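Local coordinates for protein probable aminotransferase (Pseudomonas aeruginosa, PDB 5YKR) that belongs to the class-III aminotransferases, a family of pyridoxal phosphate-dependent enzymes, and assembles as a dimer of identical chains, at residues A122-R127 / P131-T136; R144-L149 / A295-S300; E278-V283 / Q301-R306. All coordinates share one frame; numbering follows the deposited sequence.

Contact 1 (A122-R127 / P131-T136)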
loop_
_atom_site.group_PDB
_atom_site.type_symbol
_atom_site.label_atom_id
_atom_site.label_comp_id
_atom_site.label_asym_id
_atom_site.label_seq_id
_atom_site.Cartn_x
_atom_site.Cartn_y
_atom_site.Cartn_z
ATOM N N ALA A 122 -18.905 6.543 10.717
ATOM C CA ALA A 122 -19.491 6.941 11.999
ATOM C C ALA A 122 -18.802 6.269 13.184
ATOM O O ALA A 122 -18.536 6.908 14.217
ATOM C CB ALA A 122 -20.992 6.652 12.009
ATOM N N GLU A 123 -18.426 4.988 12.986
ATOM C CA GLU A 123 -17.714 4.262 14.020
ATOM C C GLU A 123 -16.351 4.869 14.335
ATOM O O GLU A 123 -15.970 4.962 15.510
ATOM C CB GLU A 123 -17.587 2.796 13.635
ATOM C CG GLU A 123 -16.613 1.974 14.493
ATOM C CD GLU A 123 -17.052 1.760 15.923
ATOM O OE1 GLU A 123 -18.239 2.004 16.296
ATOM O OE2 GLU A 123 -16.218 1.237 16.704
ATOM N N LEU A 124 -15.607 5.212 13.276
ATOM C CA LEU A 124 -14.287 5.786 13.488
ATOM C C LEU A 124 -14.382 7.093 14.283
ATOM O O LEU A 124 -13.579 7.346 15.196
ATOM C CB LEU A 124 -13.575 6.029 12.174
ATOM C CG LEU A 124 -13.125 4.772 11.404
ATOM C CD1 LEU A 124 -12.802 5.107 9.963
ATOM C CD2 LEU A 124 -11.952 4.138 12.100
ATOM N N ALA A 125 -15.348 7.925 13.928
ATOM C CA ALA A 125 -15.532 9.191 14.644
ATOM C C ALA A 125 -15.905 8.969 16.106
ATOM O O ALA A 125 -15.396 9.678 16.984
ATOM C CB ALA A 125 -16.546 10.045 13.923
ATOM N N ARG A 126 -16.764 7.998 16.356
ATOM C CA ARG A 126 -17.167 7.657 17.733
ATOM C C ARG A 126 -15.988 7.116 18.541
ATOM O O ARG A 126 -15.717 7.538 19.674
ATOM C CB ARG A 126 -18.261 6.567 17.716
ATOM C CG ARG A 126 -18.719 6.138 19.108
ATOM C CD ARG A 126 -19.274 4.706 19.057
ATOM N NE ARG A 126 -18.269 3.665 18.820
ATOM C CZ ARG A 126 -17.408 3.235 19.711
ATOM N NH1 ARG A 126 -17.322 3.796 20.929
ATOM N NH2 ARG A 126 -16.578 2.276 19.387
ATOM N N ARG A 127 -15.269 6.179 17.938
ATOM C CA ARG A 127 -14.226 5.454 18.645
ATOM C C ARG A 127 -13.020 6.300 18.930
ATOM O O ARG A 127 -12.465 6.259 20.031
ATOM C CB ARG A 127 -13.813 4.209 17.787
ATOM C CG ARG A 127 -12.716 3.370 18.386
ATOM C CD ARG A 127 -12.496 2.140 17.543
ATOM N NE ARG A 127 -13.558 1.137 17.631
ATOM C CZ ARG A 127 -13.522 0.034 18.365
ATOM N NH1 ARG A 127 -12.496 -0.263 19.115
ATOM N NH2 ARG A 127 -14.524 -0.821 18.294
ATOM N N PRO A 131 -13.431 13.780 13.679
ATOM C CA PRO A 131 -14.601 13.675 12.842
ATOM C C PRO A 131 -14.431 13.151 11.412
ATOM O O PRO A 131 -15.377 12.556 10.906
ATOM C CB PRO A 131 -15.131 15.116 12.768
ATOM C CG PRO A 131 -13.942 15.963 13.082
ATOM C CD PRO A 131 -13.148 15.192 14.043
ATOM N N TYR A 132 -13.260 13.315 10.770
ATOM C CA TYR A 132 -13.151 13.042 9.342
ATOM C C TYR A 132 -12.050 12.031 9.055
ATOM O O TYR A 132 -10.962 12.147 9.595
ATOM C CB TYR A 132 -12.817 14.324 8.566
ATOM C CG TYR A 132 -13.939 15.338 8.634
ATOM C CD1 TYR A 132 -15.097 15.200 7.867
ATOM C CD2 TYR A 132 -13.827 16.420 9.457
ATOM C CE1 TYR A 132 -16.155 16.089 8.000
ATOM C CE2 TYR A 132 -14.850 17.326 9.596
ATOM C CZ TYR A 132 -16.008 17.189 8.859
ATOM O OH TYR A 132 -17.018 18.091 8.944
ATOM N N TRP A 133 -12.347 11.083 8.152
ATOM C CA TRP A 133 -11.470 9.934 7.920
ATOM C C TRP A 133 -11.252 9.693 6.424
ATOM O O TRP A 133 -11.999 10.182 5.559
ATOM C CB TRP A 133 -12.113 8.677 8.558
ATOM C CG TRP A 133 -12.213 8.856 10.022
ATOM C CD1 TRP A 133 -13.162 9.572 10.694
ATOM C CD2 TRP A 133 -11.212 8.497 11.000
ATOM N NE1 TRP A 133 -12.833 9.656 12.036
ATOM C CE2 TRP A 133 -11.627 9.042 12.234
ATOM C CE3 TRP A 133 -10.033 7.749 10.957
ATOM C CZ2 TRP A 133 -10.888 8.862 13.424
ATOM C CZ3 TRP A 133 -9.293 7.597 12.134
ATOM C CH2 TRP A 133 -9.718 8.159 13.344
ATOM N N GLN A 134 -10.193 8.936 6.146
ATOM C CA GLN A 134 -9.895 8.378 4.830
ATOM C C GLN A 134 -9.251 7.012 5.046
ATOM O O GLN A 134 -8.768 6.697 6.138
ATOM C CB GLN A 134 -8.931 9.285 4.041
ATOM C CG GLN A 134 -9.499 10.605 3.576
ATOM C CD GLN A 134 -10.494 10.501 2.436
ATOM O OE1 GLN A 134 -10.091 10.587 1.269
ATOM N NE2 GLN A 134 -11.840 10.375 2.762
ATOM N N VAL A 135 -9.245 6.186 4.014
ATOM C CA VAL A 135 -8.628 4.844 4.029
ATOM C C VAL A 135 -7.518 4.757 3.028
ATOM O O VAL A 135 -7.625 5.307 1.915
ATOM C CB VAL A 135 -9.682 3.766 3.702
ATOM C CG1 VAL A 135 -9.120 2.357 3.682
ATOM C CG2 VAL A 135 -10.842 3.855 4.652
ATOM N N THR A 136 -6.456 4.087 3.403
ATOM C CA THR A 136 -5.316 3.778 2.529
ATOM C C THR A 136 -5.089 2.252 2.464
ATOM O O THR A 136 -5.774 1.487 3.166
ATOM C CB THR A 136 -4.049 4.470 2.994
ATOM O OG1 THR A 136 -3.684 3.888 4.245
ATOM C CG2 THR A 136 -4.193 5.980 3.078
#

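Contact 2 (R144-L149 / A295-S300)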
loop_
_atom_site.group_PDB
_atom_site.type_symbol
_atom_site.label_atom_id
_atom_site.label_comp_id
_atom_site.label_asym_id
_atom_site.label_seq_id
_atom_site.Cartn_x
_atom_site.Cartn_y
_atom_site.Cartn_z
ATOM N N ARG A 144 2.427 8.996 4.739
ATOM C CA ARG A 144 2.907 9.788 3.605
ATOM C C ARG A 144 1.896 10.829 3.192
ATOM O O ARG A 144 2.233 11.989 2.867
ATOM C CB ARG A 144 3.152 8.851 2.345
ATOM C CG ARG A 144 4.268 7.873 2.530
ATOM C CD ARG A 144 4.692 7.275 1.231
ATOM N NE ARG A 144 3.706 6.541 0.437
ATOM C CZ ARG A 144 3.415 6.776 -0.827
ATOM N NH1 ARG A 144 3.792 7.847 -1.452
ATOM N NH2 ARG A 144 2.685 5.895 -1.444
ATOM N N PHE A 145 0.636 10.398 3.126
ATOM C CA PHE A 145 -0.416 11.254 2.569
ATOM C C PHE A 145 -0.785 12.376 3.536
ATOM O O PHE A 145 -0.968 13.500 3.125
ATOM C CB PHE A 145 -1.647 10.428 2.202
ATOM C CG PHE A 145 -1.405 9.355 1.154
ATOM C CD1 PHE A 145 -0.286 9.353 0.352
ATOM C CD2 PHE A 145 -2.354 8.371 0.944
ATOM C CE1 PHE A 145 -0.082 8.360 -0.584
ATOM C CE2 PHE A 145 -2.164 7.398 -0.012
ATOM C CZ PHE A 145 -1.034 7.387 -0.794
ATOM N N VAL A 146 -0.832 12.054 4.832
ATOM C CA VAL A 146 -1.039 13.096 5.845
ATOM C C VAL A 146 0.084 14.127 5.768
ATOM O O VAL A 146 -0.169 15.344 5.852
ATOM C CB VAL A 146 -1.203 12.513 7.240
ATOM C CG1 VAL A 146 -1.085 13.578 8.303
ATOM C CG2 VAL A 146 -2.531 11.759 7.331
ATOM N N LEU A 147 1.342 13.654 5.620
ATOM C CA LEU A 147 2.439 14.642 5.573
ATOM C C LEU A 147 2.289 15.555 4.345
ATOM O O LEU A 147 2.516 16.784 4.448
ATOM C CB LEU A 147 3.777 13.947 5.587
ATOM C CG LEU A 147 4.168 13.235 6.884
ATOM C CD1 LEU A 147 5.516 12.503 6.692
ATOM C CD2 LEU A 147 4.215 14.226 8.048
ATOM N N ARG A 148 1.913 14.996 3.191
ATOM C CA ARG A 148 1.663 15.805 2.000
ATOM C C ARG A 148 0.597 16.866 2.261
ATOM O O ARG A 148 0.786 18.034 1.915
ATOM C CB ARG A 148 1.237 14.881 0.837
ATOM C CG ARG A 148 0.686 15.621 -0.376
ATOM C CD ARG A 148 0.295 14.689 -1.515
ATOM N NE ARG A 148 1.465 14.143 -2.182
ATOM C CZ ARG A 148 2.237 14.782 -3.051
ATOM N NH1 ARG A 148 1.896 15.939 -3.491
ATOM N NH2 ARG A 148 3.386 14.214 -3.489
ATOM N N LEU A 149 -0.530 16.458 2.868
ATOM C CA LEU A 149 -1.582 17.390 3.113
ATOM C C LEU A 149 -1.136 18.472 4.117
ATOM O O LEU A 149 -1.548 19.627 4.006
ATOM C CB LEU A 149 -2.826 16.639 3.632
ATOM C CG LEU A 149 -3.526 15.789 2.571
ATOM C CD1 LEU A 149 -4.569 14.881 3.177
ATOM C CD2 LEU A 149 -4.169 16.633 1.464
ATOM N N ALA A 295 -5.218 0.813 6.095
ATOM C CA ALA A 295 -5.075 1.688 7.252
ATOM C C ALA A 295 -6.174 2.737 7.167
ATOM O O ALA A 295 -6.756 2.967 6.086
ATOM C CB ALA A 295 -3.692 2.364 7.285
ATOM N N VAL A 296 -6.417 3.401 8.308
ATOM C CA VAL A 296 -7.245 4.578 8.330
ATOM C C VAL A 296 -6.437 5.753 8.847
ATOM O O VAL A 296 -5.486 5.585 9.644
ATOM C CB VAL A 296 -8.507 4.381 9.214
ATOM C CG1 VAL A 296 -9.421 3.321 8.616
ATOM C CG2 VAL A 296 -8.159 4.039 10.674
ATOM N N TRP A 297 -6.827 6.951 8.447
ATOM C CA TRP A 297 -6.364 8.140 9.082
ATOM C C TRP A 297 -7.505 9.084 9.281
ATOM O O TRP A 297 -8.404 9.151 8.453
ATOM C CB TRP A 297 -5.180 8.768 8.391
ATOM C CG TRP A 297 -5.362 9.292 7.068
ATOM C CD1 TRP A 297 -5.127 8.653 5.900
ATOM C CD2 TRP A 297 -5.763 10.626 6.753
ATOM N NE1 TRP A 297 -5.358 9.513 4.842
ATOM C CE2 TRP A 297 -5.753 10.738 5.338
ATOM C CE3 TRP A 297 -6.143 11.744 7.522
ATOM C CZ2 TRP A 297 -6.117 11.910 4.672
ATOM C CZ3 TRP A 297 -6.484 12.910 6.855
ATOM C CH2 TRP A 297 -6.436 12.993 5.476
ATOM N N GLY A 298 -7.422 9.823 10.362
ATOM C CA GLY A 298 -8.449 10.796 10.738
ATOM C C GLY A 298 -7.875 12.137 11.098
ATOM O O GLY A 298 -6.688 12.229 11.395
ATOM N N CYS A 299 -8.720 13.177 10.999
ATOM C CA CYS A 299 -8.279 14.515 11.376
ATOM C C CYS A 299 -9.378 15.299 12.012
ATOM O O CYS A 299 -10.582 15.003 11.858
ATOM C CB CYS A 299 -7.716 15.251 10.183
ATOM S SG CYS A 299 -8.897 15.719 8.888
ATOM N N SER A 300 -8.947 16.313 12.743
ATOM C CA SER A 300 -9.903 17.240 13.398
ATOM C C SER A 300 -10.654 18.073 12.362
ATOM O O SER A 300 -10.220 18.218 11.209
ATOM C CB SER A 300 -9.174 18.173 14.342
ATOM O OG SER A 300 -8.402 19.113 13.592
#

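Contact 3 (E278-V283 / Q301-R306)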
loop_
_atom_site.group_PDB
_atom_site.type_symbol
_atom_site.label_atom_id
_atom_site.label_comp_id
_atom_site.label_asym_id
_atom_site.label_seq_id
_atom_site.Cartn_x
_atom_site.Cartn_y
_atom_site.Cartn_z
ATOM N N GLU A 278 -5.026 14.701 22.419
ATOM C CA GLU A 278 -5.785 15.552 21.501
ATOM C C GLU A 278 -5.038 15.654 20.154
ATOM O O GLU A 278 -4.544 16.704 19.789
ATOM C CB GLU A 278 -6.020 16.937 22.119
ATOM C CG GLU A 278 -6.894 16.886 23.344
ATOM C CD GLU A 278 -6.967 18.227 24.053
ATOM O OE1 GLU A 278 -7.534 19.149 23.494
ATOM O OE2 GLU A 278 -6.399 18.373 25.150
ATOM N N PRO A 279 -4.978 14.547 19.405
ATOM C CA PRO A 279 -4.255 14.553 18.102
ATOM C C PRO A 279 -4.922 15.500 17.110
ATOM O O PRO A 279 -6.133 15.624 17.116
ATOM C CB PRO A 279 -4.378 13.112 17.602
ATOM C CG PRO A 279 -5.423 12.524 18.436
ATOM C CD PRO A 279 -5.649 13.273 19.682
ATOM N N ASP A 280 -4.139 16.079 16.241
ATOM C CA ASP A 280 -4.694 16.703 15.009
ATOM C C ASP A 280 -5.030 15.686 13.932
ATOM O O ASP A 280 -5.978 15.856 13.201
ATOM C CB ASP A 280 -3.771 17.799 14.479
ATOM C CG ASP A 280 -3.545 18.879 15.491
ATOM O OD1 ASP A 280 -4.548 19.362 16.112
ATOM O OD2 ASP A 280 -2.351 19.269 15.685
ATOM N N PHE A 281 -4.155 14.697 13.813
ATOM C CA PHE A 281 -4.305 13.568 12.908
ATOM C C PHE A 281 -4.017 12.288 13.693
ATOM O O PHE A 281 -3.159 12.281 14.569
ATOM C CB PHE A 281 -3.328 13.632 11.726
ATOM C CG PHE A 281 -3.547 14.781 10.803
ATOM C CD1 PHE A 281 -2.973 15.995 11.071
ATOM C CD2 PHE A 281 -4.280 14.633 9.642
ATOM C CE1 PHE A 281 -3.149 17.065 10.217
ATOM C CE2 PHE A 281 -4.454 15.715 8.749
ATOM C CZ PHE A 281 -3.888 16.929 9.067
ATOM N N PHE A 282 -4.712 11.221 13.314
ATOM C CA PHE A 282 -4.592 9.907 13.962
ATOM C C PHE A 282 -4.428 8.883 12.852
ATOM O O PHE A 282 -5.217 8.880 11.895
ATOM C CB PHE A 282 -5.909 9.657 14.725
ATOM C CG PHE A 282 -5.984 8.366 15.460
ATOM C CD1 PHE A 282 -6.377 7.173 14.810
ATOM C CD2 PHE A 282 -5.699 8.330 16.831
ATOM C CE1 PHE A 282 -6.436 6.001 15.524
ATOM C CE2 PHE A 282 -5.790 7.141 17.517
ATOM C CZ PHE A 282 -6.160 5.985 16.877
ATOM N N VAL A 283 -3.412 8.041 12.947
ATOM C CA VAL A 283 -3.137 7.009 11.951
ATOM C C VAL A 283 -3.158 5.615 12.582
ATOM O O VAL A 283 -2.581 5.407 13.675
ATOM C CB VAL A 283 -1.733 7.266 11.322
ATOM C CG1 VAL A 283 -1.255 6.086 10.454
ATOM C CG2 VAL A 283 -1.753 8.582 10.554
ATOM N N GLN A 301 -11.781 18.642 12.766
ATOM C CA GLN A 301 -12.484 19.567 11.886
ATOM C C GLN A 301 -11.596 20.763 11.513
ATOM O O GLN A 301 -11.659 21.225 10.374
ATOM C CB GLN A 301 -13.790 20.059 12.520
ATOM C CG GLN A 301 -14.537 21.064 11.624
ATOM C CD GLN A 301 -15.925 21.373 12.031
ATOM O OE1 GLN A 301 -16.699 20.518 12.342
ATOM N NE2 GLN A 301 -16.270 22.620 11.864
ATOM N N ALA A 302 -10.803 21.294 12.447
ATOM C CA ALA A 302 -9.943 22.416 12.137
ATOM C C ALA A 302 -8.947 22.084 11.038
ATOM O O ALA A 302 -8.730 22.888 10.104
ATOM C CB ALA A 302 -9.226 22.898 13.407
ATOM N N GLN A 303 -8.397 20.872 11.075
ATOM C CA GLN A 303 -7.475 20.471 10.009
ATOM C C GLN A 303 -8.232 20.277 8.688
ATOM O O GLN A 303 -7.739 20.654 7.613
ATOM C CB GLN A 303 -6.699 19.200 10.381
ATOM C CG GLN A 303 -5.778 19.300 11.571
ATOM C CD GLN A 303 -4.790 20.430 11.486
ATOM O OE1 GLN A 303 -4.097 20.585 10.472
ATOM N NE2 GLN A 303 -4.671 21.192 12.577
ATOM N N ALA A 304 -9.397 19.637 8.759
ATOM C CA ALA A 304 -10.210 19.403 7.561
ATOM C C ALA A 304 -10.502 20.727 6.846
ATOM O O ALA A 304 -10.351 20.816 5.619
ATOM C CB ALA A 304 -11.502 18.664 7.917
ATOM N N GLU A 305 -10.864 21.784 7.584
ATOM C CA GLU A 305 -11.167 23.039 6.937
ATOM C C GLU A 305 -9.946 23.642 6.249
ATOM O O GLU A 305 -10.065 24.262 5.173
ATOM C CB GLU A 305 -11.828 24.037 7.905
ATOM C CG GLU A 305 -13.223 23.582 8.295
ATOM C CD GLU A 305 -13.948 24.490 9.205
ATOM O OE1 GLU A 305 -13.396 25.594 9.469
ATOM O OE2 GLU A 305 -15.100 24.171 9.585
ATOM N N ARG A 306 -8.768 23.457 6.825
ATOM C CA ARG A 306 -7.534 23.940 6.191
ATOM C C ARG A 306 -7.197 23.135 4.946
ATOM O O ARG A 306 -6.825 23.692 3.925
ATOM C CB ARG A 306 -6.406 23.926 7.172
ATOM C CG ARG A 306 -6.753 25.052 8.170
ATOM C CD ARG A 306 -5.811 25.231 9.240
ATOM N NE ARG A 306 -4.617 25.883 8.814
ATOM C CZ ARG A 306 -3.699 26.255 9.672
ATOM N NH1 ARG A 306 -3.873 25.991 10.947
ATOM N NH2 ARG A 306 -2.612 26.862 9.259
HETATM O O HOH W 1 -6.669 20.508 15.023
#

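Contact 1 (A122-R127 / P131-T136)
Leu124 lies over the indole of Trp133, and this pair carries most of the contact between helix 115-128 and strand 132-136, the outermost strand of this chain's large sheet. Leu124 CB sits 3.5 Å from the centroid of the Trp133 five-membered ring and 8° from the ring normal, a well-centred CH-pi contact over one face. Leu124 CG lies beside its own backbone N (chi1 -70°) and chi2 is extended (164°), which together lay CD1 across the start of the indole, 3.8 Å from Trp133 CG. The benzo half reaches under the helix backbone, where Trp133 CZ2 comes within 3.6 Å of Leu124 O. Ala125 takes up the pyrrole end: its N stands 3.6 Å from Trp133 NE1, obliquely, and its CB comes within 4.1 Å of Pro131 O. The indole N-H is spent on Leu130 O in the turn, which helps fix how the ring is rotated. Beyond the indole, Glu123 is gripped by two arginines, and its OE2 accepts three of the four bonds. Arg126 binds side-on, with NE to OE1 and NH2 to OE2, whereas Arg127 sends NE and NH2 both to OE2; Arg127 NE to Glu123 OE2 is 2.8 Å. On the strand, Gln134 NE2 folds back to Trp133 O at 2.8 Å and also bonds Ala45 O of the second subunit, which bonds the backbone of Trp133 and Val135 too. No hydrogen bond crosses between 122-127 and 131-136, so helix and strand are joined by apolar packing on an indole face, while the charged groups pair along the helix.

Contact 2 (R144-L149 / A295-S300)
Val146 and Leu149 of helix 139-154 close on the indole of Trp297, packing a helix against the large sheet of a fold type I, pyridoxal phosphate-dependent enzyme. The sheet is mixed, its seven strands running in the order 132-136, 295-299, 281-284, 255-259, 220-225, 158-162, 200-203, and Trp297 stands on the antiparallel strand 295-299. Val146 CG2 is the chief touching atom. It lies over one ring face, 3.5 Å from Trp297 CD2 and 3.6 Å from CE3, displaced toward the rim; its line to the six-membered centroid leans 25° from the normal. Leu149 meets the far end of the benzo ring, CD1 3.5 Å from Trp297 CH2, the two side chains crossing at about a right angle. In Trp297, chi1 65° sets CG between the backbone N and the carbonyl carbon, and from there one ring face meets Val146; Leu149 CG lies beside its backbone N (chi1 -71°), and CD1 extends from there to the indole. Contact across the two segments is wholly apolar, and all three residues are buried.

In the next shell, Phe281 of the adjoining strand touches both Val146 and Trp297, Leu149 rests on Phe325, and Leu42 of the second subunit packs on Trp297. A flank of the helix is held at the dimer interface, where Arg148 NH2 makes a salt bridge to Asp171 of the second subunit and Arg144 NH1 bonds Ser169 O of that subunit. At the end of the strand Ser300 is the N-cap of helix 301-310: its OG accepts a hydrogen bond from the backbone N of Gln303.

Contact 3 (E278-V283 / Q301-R306)
Gln303 presses the aliphatic part of its side chain against Phe281, and this is the close-packed half of the contact. Gln303 CG lies 3.7 Å from Phe281 CE1 and CB 3.8 Å from Phe281 CZ, with the side chains meeting at about a right angle. A turn at chi2 (-54°) bends the glutamine so that its amide as well as its methylenes reaches the strand: OE1 stands 3.7 Å from Phe281 CE1, approaching the ring obliquely, with ring and amide planes 56° apart. Asp280 extends the same packing through CB, 3.8 Å from Gln303 CG.

The polar side is looser. Gln303 NE2 remains 4.0 Å from Asp280 OD1, too far for a direct bond, and a water fills the step: it donates to OD1 at 2.6 Å and accepts from NE2 at 3.2 Å. The other carboxylate oxygen, Asp280 OD2, takes a hydrogen bond from Leu256 N and pairs with Arg246 NH2 in a salt bridge; these give the acid partners of its own besides the water. Out on the exposed face of the helix, Gln301 NE2 reaches Glu305 OE2 one turn on through a weak bond.

Phe281 belongs to strand 281-284, between strands 295-299 and 255-259 in the sheet, and its ring also touches Ile257 and Cys150. Gln303 leans on Leu153 of helix 139-154, Arg306 is tied to Asp253 just before strand 255-259, and Ala304 packs against Leu42 of the second subunit.

In the fold
From the N terminus, contact 1 comes first and is local: it closes the tight turn from helix 115-128 into strand 132-136, the outermost of this chain. The chain then enters helix 139-154, whose residues 144-149 meet strand 295-299 only after five further strands of the sheet, so contact 2 closes a long loop. Contact 3 opens inside that loop, at 278-283, and ends beyond it at 301-306; contacts 2 and 3 therefore cross. Between strands 281-284 and 295-299 lies Lys286, which carries the pyridoxal phosphate. Strands 132-136, 295-299 and 281-284 are sheet neighbours, joined by Tyr132 O to Cys299 N and Phe282 O to Gly298 N, so all three contacts converge on one end of the sheet.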